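Local coordinates for C protein alpha-antigen (Streptococcus agalactiae, PDB 1YWM) that is a cell-wall surface protein that may play a role in both virulence and immunity, represented here by its N-terminal domain, at residues F71-K76 and L118-S123; I43-V48 and Q85-A90; T159-N164 and D172-E177. All blocks are in the same frame, centred on the assembly; numbering follows the deposited sequence.

Interaction 1 of 3, residues F71-K76 and L118-S123; sequences FRQGTK and LTIYDS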
# COMPACT_ATOMS: atom_id res chain seq x y z
N PHE A 71 4.07 -0.42 16.56
CA PHE A 71 3.53 -1.55 15.81
C PHE A 71 3.74 -2.81 16.63
O PHE A 71 4.74 -2.94 17.35
CB PHE A 71 4.31 -1.72 14.47
CG PHE A 71 4.10 -0.60 13.49
CD1 PHE A 71 5.11 0.33 13.26
CD2 PHE A 71 2.92 -0.50 12.75
CE1 PHE A 71 4.95 1.37 12.31
CE2 PHE A 71 2.74 0.55 11.82
CZ PHE A 71 3.77 1.47 11.60
N ARG A 72 2.81 -3.75 16.52
CA ARG A 72 3.03 -5.08 17.07
C ARG A 72 2.83 -6.05 15.91
O ARG A 72 1.77 -6.02 15.25
CB ARG A 72 1.94 -5.34 18.11
CG ARG A 72 1.98 -6.74 18.64
CD ARG A 72 3.08 -6.96 19.60
NE ARG A 72 3.12 -8.32 20.13
CZ ARG A 72 4.11 -8.76 20.88
NH1 ARG A 72 5.10 -7.92 21.23
NH2 ARG A 72 4.11 -10.03 21.32
N GLN A 73 3.82 -6.89 15.68
CA GLN A 73 3.77 -7.89 14.62
C GLN A 73 4.53 -9.11 15.09
O GLN A 73 5.68 -8.99 15.51
CB GLN A 73 4.44 -7.35 13.36
CG GLN A 73 4.33 -8.33 12.20
CD GLN A 73 4.92 -7.77 10.95
OE1 GLN A 73 5.87 -6.99 11.00
NE2 GLN A 73 4.37 -8.17 9.81
N GLY A 74 3.92 -10.28 15.00
CA GLY A 74 4.54 -11.47 15.55
C GLY A 74 4.73 -11.31 17.05
O GLY A 74 3.79 -10.95 17.76
N THR A 75 5.96 -11.53 17.52
CA THR A 75 6.28 -11.40 18.95
C THR A 75 7.09 -10.14 19.21
O THR A 75 7.79 -10.04 20.24
CB THR A 75 7.12 -12.61 19.42
OG1 THR A 75 8.31 -12.67 18.63
CG2 THR A 75 6.40 -13.93 19.13
N LYS A 76 7.00 -9.17 18.31
CA LYS A 76 7.82 -7.96 18.45
C LYS A 76 7.04 -6.64 18.42
O LYS A 76 6.05 -6.52 17.72
CB LYS A 76 8.93 -7.93 17.38
CG LYS A 76 10.04 -8.97 17.65
CD LYS A 76 11.44 -8.37 17.58
CE LYS A 76 12.39 -9.05 18.58
NZ LYS A 76 13.67 -9.54 17.96
N LEU A 118 -4.10 -3.34 11.20
CA LEU A 118 -3.07 -2.98 10.21
C LEU A 118 -2.85 -4.16 9.24
O LEU A 118 -2.69 -5.30 9.66
CB LEU A 118 -1.74 -2.63 10.89
CG LEU A 118 -0.54 -2.41 9.95
CD1 LEU A 118 -0.90 -1.21 9.01
CD2 LEU A 118 0.75 -2.13 10.77
N THR A 119 -2.81 -3.84 7.96
CA THR A 119 -2.43 -4.81 6.94
C THR A 119 -1.12 -4.36 6.31
O THR A 119 -1.04 -3.24 5.79
CB THR A 119 -3.53 -4.80 5.84
OG1 THR A 119 -4.73 -5.34 6.38
CG2 THR A 119 -3.13 -5.77 4.65
N ILE A 120 -0.09 -5.19 6.36
CA ILE A 120 1.17 -4.80 5.75
C ILE A 120 1.29 -5.60 4.44
O ILE A 120 1.06 -6.80 4.42
CB ILE A 120 2.38 -5.11 6.65
CG1 ILE A 120 2.27 -4.35 8.00
CG2 ILE A 120 3.65 -4.73 5.94
CD1 ILE A 120 3.26 -4.88 9.04
N TYR A 121 1.66 -4.92 3.37
CA TYR A 121 1.82 -5.58 2.08
C TYR A 121 3.04 -5.02 1.41
O TYR A 121 3.68 -4.12 1.94
CB TYR A 121 0.55 -5.42 1.24
CG TYR A 121 0.21 -4.02 0.74
CD1 TYR A 121 -0.37 -3.07 1.60
CD2 TYR A 121 0.42 -3.65 -0.59
CE1 TYR A 121 -0.72 -1.78 1.12
CE2 TYR A 121 0.07 -2.37 -1.07
CZ TYR A 121 -0.51 -1.45 -0.22
OH TYR A 121 -0.86 -0.19 -0.65
N ASP A 122 3.40 -5.57 0.25
CA ASP A 122 4.60 -5.09 -0.42
C ASP A 122 4.35 -5.23 -1.90
O ASP A 122 4.26 -6.36 -2.40
CB ASP A 122 5.79 -5.95 -0.04
CG ASP A 122 7.09 -5.36 -0.49
OD1 ASP A 122 7.07 -4.36 -1.26
OD2 ASP A 122 8.17 -5.78 -0.07
N SER A 123 4.24 -4.09 -2.59
CA SER A 123 4.03 -4.09 -4.04
C SER A 123 5.38 -4.13 -4.84
O SER A 123 5.36 -4.07 -6.07
CB SER A 123 3.20 -2.89 -4.45
OG SER A 123 3.91 -1.68 -4.21
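Phe-71 and Leu-118 sit on strands 66-73 and 113-121, which run the same way through the sheet with strand 88-97 between them, antiparallel to both; their CA atoms are 8.8 Å apart. The side chains therefore meet over the middle strand. The CD2-CE2 side of the Phe-71 ring meets one methyl of Leu-118, CD2, obliquely, and the CD2-CD2 distance between these residues, 3.4 Å, is a tight fit. Two residues further along both strands, Gln-73 and Ile-120 reach toward each other from opposite directions above Ala-90. With CG opposite the backbone N (chi1 -176°) and the chain straight beyond it, Gln-73 delivers its amide to the end of Ile-120, NE2 lying 3.6 Å from CD1. That polar end is not left to the methyl alone: NE2 donates to Ser-86 O, so the amide has a polar partner while resting on the methyl. Right after Gln-73 the chain reverses in a type II' turn ending at Lys-76, the tight hairpin leading to strand 76-78. These side chains pack on one face of the sheet, in the fibronectin-type beta sandwich that forms the first part of this N-terminal domain.

Interaction 2 of 3, residues I43-V48 and Q85-A90; sequences IDLYDV and QSTGRA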
# COMPACT_ATOMS: atom_id res chain seq x y z
N ILE A 43 -0.20 -0.38 4.97
CA ILE A 43 1.13 0.17 4.71
C ILE A 43 1.81 -0.75 3.70
O ILE A 43 1.82 -1.97 3.87
CB ILE A 43 1.95 0.24 6.02
CG1 ILE A 43 1.39 1.37 6.92
CG2 ILE A 43 3.44 0.46 5.73
CD1 ILE A 43 2.10 1.46 8.35
N ASP A 44 2.35 -0.14 2.65
CA ASP A 44 3.04 -0.86 1.58
C ASP A 44 4.53 -0.69 1.85
O ASP A 44 5.01 0.46 1.89
CB ASP A 44 2.65 -0.22 0.24
CG ASP A 44 3.21 -0.95 -0.96
OD1 ASP A 44 4.05 -1.89 -0.82
OD2 ASP A 44 2.82 -0.63 -2.08
N LEU A 45 5.24 -1.79 2.07
CA LEU A 45 6.68 -1.70 2.37
C LEU A 45 7.47 -1.05 1.24
O LEU A 45 8.53 -0.49 1.47
CB LEU A 45 7.25 -3.07 2.70
CG LEU A 45 6.61 -3.78 3.91
CD1 LEU A 45 7.29 -5.10 4.17
CD2 LEU A 45 6.78 -2.89 5.14
N TYR A 46 6.92 -1.11 0.02
CA TYR A 46 7.55 -0.37 -1.10
C TYR A 46 7.67 1.12 -0.73
O TYR A 46 8.74 1.74 -0.93
CB TYR A 46 6.72 -0.56 -2.38
CG TYR A 46 7.20 0.30 -3.54
CD1 TYR A 46 6.56 1.48 -3.84
CD2 TYR A 46 8.31 -0.09 -4.33
CE1 TYR A 46 7.00 2.28 -4.90
CE2 TYR A 46 8.74 0.70 -5.42
CZ TYR A 46 8.08 1.88 -5.68
OH TYR A 46 8.46 2.69 -6.72
N ASP A 47 6.57 1.66 -0.21
CA ASP A 47 6.48 3.06 0.21
C ASP A 47 7.38 3.32 1.41
O ASP A 47 8.04 4.36 1.47
CB ASP A 47 5.05 3.45 0.58
CG ASP A 47 4.10 3.43 -0.59
OD1 ASP A 47 2.86 3.55 -0.34
OD2 ASP A 47 4.46 3.32 -1.78
N VAL A 48 7.40 2.37 2.34
CA VAL A 48 8.30 2.48 3.51
C VAL A 48 9.76 2.58 3.13
O VAL A 48 10.49 3.44 3.63
CB VAL A 48 8.12 1.32 4.47
CG1 VAL A 48 9.07 1.45 5.66
CG2 VAL A 48 6.68 1.31 4.97
N GLN A 85 9.38 -5.38 8.04
CA GLN A 85 10.09 -6.11 6.97
C GLN A 85 9.30 -7.30 6.46
O GLN A 85 9.68 -7.94 5.48
CB GLN A 85 11.46 -6.57 7.46
CG GLN A 85 12.43 -5.45 7.86
CD GLN A 85 12.99 -4.67 6.68
OE1 GLN A 85 13.38 -5.27 5.67
NE2 GLN A 85 13.04 -3.34 6.80
N SER A 86 8.21 -7.61 7.12
CA SER A 86 7.40 -8.78 6.76
C SER A 86 5.98 -8.33 6.51
O SER A 86 5.48 -7.45 7.20
CB SER A 86 7.41 -9.80 7.90
OG SER A 86 8.72 -10.34 8.07
N THR A 87 5.31 -8.96 5.54
CA THR A 87 3.91 -8.67 5.27
C THR A 87 2.96 -9.52 6.10
O THR A 87 3.36 -10.53 6.67
CB THR A 87 3.59 -8.88 3.78
OG1 THR A 87 3.88 -10.24 3.44
CG2 THR A 87 4.51 -8.04 2.90
N GLY A 88 1.70 -9.12 6.15
CA GLY A 88 0.74 -9.84 6.94
C GLY A 88 -0.01 -8.88 7.85
O GLY A 88 0.10 -7.64 7.72
N ARG A 89 -0.77 -9.47 8.77
CA ARG A 89 -1.59 -8.73 9.71
C ARG A 89 -0.74 -8.31 10.92
O ARG A 89 0.17 -9.02 11.35
CB ARG A 89 -2.77 -9.60 10.18
CG ARG A 89 -3.80 -8.82 10.98
CD ARG A 89 -4.84 -9.69 11.67
NE ARG A 89 -6.22 -9.25 11.43
CZ ARG A 89 -6.85 -9.37 10.26
NH1 ARG A 89 -6.24 -9.92 9.22
NH2 ARG A 89 -8.11 -8.95 10.14
N ALA A 90 -1.05 -7.14 11.46
CA ALA A 90 -0.29 -6.58 12.57
C ALA A 90 -1.22 -5.59 13.24
O ALA A 90 -2.41 -5.52 12.91
CB ALA A 90 0.98 -5.91 12.04
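Leu-45 lays its CD1 methyl over one face of the peptide group joining Gln-85 to Ser-86, almost straight above the carbonyl carbon: CD1 is 3.8 Å from Gln-85 C and 4.0 Å from Ser-86 N. To one side, at about the same height above that plane, CD1 meets CG2 of Thr-87 at 4.2 Å. The second flat group of note is the Asp-44 carboxylate, just ahead of the short helix 45-49. Tyr-46 N reaches its OD1 from well above the carboxylate plane, at 3.1 Å, while OD2 is taken by Ser-123 OG; both oxygens are engaged, which should restrict rotation of the group. This is an N-cap; Val-48 N to Asp-44 O is the first backbone bond of the helix. A negative charge here would be expected to suit the start of the helix.

Leu-45 is the first residue of the capped turn. From there CG stands opposite the carbonyl carbon and CD1 continues the line away from CA (chi2 -178°), which makes this methyl the outermost point of the residue. Ile-120 and Leu-84 also pack against Leu-45. Across the two segments the contact is all van der Waals, a leucine resting on a loop backbone; its chemistry fixes closeness but little direction, and the polar bonds nearby, at Asp-44 and between Leu-45 and Tyr-121, are the directional ones.

Interaction 3 of 3, residues T159-N164 and D172-E177; sequences TDIDNN and DSKIVE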
# COMPACT_ATOMS: atom_id res chain seq x y z
N THR A 159 -2.11 2.35 -11.72
CA THR A 159 -2.97 3.39 -11.12
C THR A 159 -3.64 2.90 -9.82
O THR A 159 -3.67 3.61 -8.81
CB THR A 159 -4.01 3.85 -12.17
OG1 THR A 159 -3.31 4.49 -13.24
CG2 THR A 159 -4.91 4.96 -11.61
N ASP A 160 -4.11 1.66 -9.87
CA ASP A 160 -4.79 1.02 -8.75
C ASP A 160 -3.86 0.87 -7.52
O ASP A 160 -4.21 1.31 -6.42
CB ASP A 160 -5.32 -0.32 -9.25
CG ASP A 160 -6.14 -1.07 -8.20
OD1 ASP A 160 -6.66 -0.45 -7.26
OD2 ASP A 160 -6.32 -2.28 -8.27
N ILE A 161 -2.65 0.34 -7.71
CA ILE A 161 -1.75 0.16 -6.59
C ILE A 161 -1.15 1.48 -6.12
O ILE A 161 -0.74 1.59 -4.96
CB ILE A 161 -0.69 -0.93 -6.83
CG1 ILE A 161 0.27 -0.56 -7.99
CG2 ILE A 161 -1.37 -2.34 -7.01
CD1 ILE A 161 1.45 -1.56 -8.16
N ASP A 162 -1.11 2.48 -7.00
CA ASP A 162 -0.58 3.79 -6.59
C ASP A 162 -1.57 4.46 -5.65
O ASP A 162 -1.20 5.19 -4.75
CB ASP A 162 -0.32 4.71 -7.79
CG ASP A 162 0.97 4.39 -8.51
OD1 ASP A 162 1.18 4.90 -9.64
OD2 ASP A 162 1.84 3.64 -8.03
N ASN A 163 -2.83 4.22 -5.90
CA ASN A 163 -3.89 4.97 -5.20
C ASN A 163 -4.57 4.23 -4.06
O ASN A 163 -5.06 4.86 -3.12
CB ASN A 163 -4.92 5.45 -6.22
CG ASN A 163 -4.36 6.55 -7.14
OD1 ASN A 163 -3.50 7.33 -6.74
ND2 ASN A 163 -4.86 6.62 -8.36
N ASN A 164 -4.59 2.91 -4.12
CA ASN A 164 -5.51 2.12 -3.28
C ASN A 164 -4.75 1.07 -2.50
O ASN A 164 -3.84 0.41 -3.03
CB ASN A 164 -6.63 1.46 -4.12
CG ASN A 164 -7.41 2.44 -4.96
OD1 ASN A 164 -7.91 3.46 -4.47
ND2 ASN A 164 -7.58 2.10 -6.24
N ASP A 172 -0.36 -10.47 -5.05
CA ASP A 172 0.06 -11.69 -5.73
C ASP A 172 -0.86 -12.03 -6.90
O ASP A 172 -0.40 -12.50 -7.95
CB ASP A 172 0.19 -12.86 -4.75
CG ASP A 172 1.33 -12.68 -3.74
OD1 ASP A 172 2.18 -11.77 -3.90
OD2 ASP A 172 1.43 -13.39 -2.73
N SER A 173 -2.15 -11.79 -6.75
CA SER A 173 -3.08 -12.02 -7.85
C SER A 173 -2.82 -11.05 -9.04
O SER A 173 -2.96 -11.43 -10.22
CB SER A 173 -4.54 -12.00 -7.38
OG SER A 173 -5.01 -10.69 -7.15
N LYS A 174 -2.40 -9.83 -8.73
CA LYS A 174 -2.09 -8.85 -9.78
C LYS A 174 -0.80 -9.24 -10.52
O LYS A 174 -0.62 -8.91 -11.69
CB LYS A 174 -2.03 -7.42 -9.21
CG LYS A 174 -3.38 -6.86 -8.81
CD LYS A 174 -3.19 -5.58 -8.05
CE LYS A 174 -4.50 -4.82 -7.73
NZ LYS A 174 -5.78 -5.55 -7.92
N ILE A 175 0.13 -9.92 -9.84
CA ILE A 175 1.34 -10.38 -10.49
C ILE A 175 0.96 -11.39 -11.58
O ILE A 175 1.52 -11.34 -12.70
CB ILE A 175 2.35 -11.00 -9.49
CG1 ILE A 175 2.96 -9.89 -8.63
CG2 ILE A 175 3.49 -11.76 -10.24
CD1 ILE A 175 3.81 -10.40 -7.45
N VAL A 176 0.02 -12.27 -11.25
CA VAL A 176 -0.52 -13.24 -12.20
C VAL A 176 -1.20 -12.51 -13.35
O VAL A 176 -0.99 -12.88 -14.51
CB VAL A 176 -1.51 -14.26 -11.55
CG1 VAL A 176 -2.15 -15.19 -12.64
CG2 VAL A 176 -0.82 -15.10 -10.49
N GLU A 177 -2.05 -11.50 -13.05
CA GLU A 177 -2.65 -10.72 -14.13
C GLU A 177 -1.60 -10.11 -15.09
O GLU A 177 -1.84 -10.03 -16.32
CB GLU A 177 -3.57 -9.61 -13.57
CG GLU A 177 -4.83 -10.15 -12.88
CD GLU A 177 -5.65 -9.05 -12.21
OE1 GLU A 177 -5.50 -7.88 -12.59
OE2 GLU A 177 -6.44 -9.36 -11.29
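Lys-174 stretches from helix 168-182 to Asp-160 and Ile-161 on helix 144-163, two successive members of the antiparallel three-helix bundle. The backbones stay well apart, with the CA atoms of Ile-161 and Lys-174 9.6 Å from each other, and the lysine spans most of that gap.

Its aliphatic part runs alongside Ile-161, the two pointing opposite ways, with CD of Lys-174 3.9 Å from CG2 of Ile-161. The isoleucine holds CG1 between its backbone N and carbonyl carbon (chi1 64°), an unusual choice within a helix, and this leaves CG2 as the branch that faces the lysine. Both residues also touch Leu-126 on helix 124-137, so all three helices share this spot.

Against Asp-160 the lysine lies at about a right angle. Lys-174 runs nearly straight to CE and then bends sharply, its last torsion close to eclipsed (14°), which looks strained. The bend leaves CE and NZ almost equally near one carboxylate oxygen. OD2 of Asp-160 is 3.2 Å from CE of Lys-174. The salt bridge from the same OD2 to NZ of Lys-174 measures 3.3 Å. Asp-170 offers the ammonium a second, long and weak ion pair.

The other oxygen serves the end of its own helix. Lys-166, in the following loop, forms a salt bridge with OD1 and is the main polar partner of Asp-160. Asn-164 ND2 donates to the anti lone pair of that same OD1, over 2.9 Å and at a nearly straight 170°, and OD1 lies close to the amide plane of Asn-164.

How the interactions relate
Interactions 1 and 2 belong to the beta-sandwich part, their centres about 6 Å apart, and their segments alternate along the chain: 43-48, 71-76, 85-90, 118-123. They share the six-stranded mixed sheet, in which strand 40-44 pairs with 113-121 and strand 88-97 with 66-73. A backbone bond joins them directly, Leu-45 N lying 2.8 Å from Tyr-121 O. Interaction 3 follows later in the chain, in the helical bundle, with its centre about 19 Å from that of interaction 1 and 15 Å from that of interaction 2. Segment 118-123 leads out of the sheet into helix 124-137, and OH of Tyr-121 touches O of Asn-164 (3.9 Å), so sandwich and bundle meet at this end.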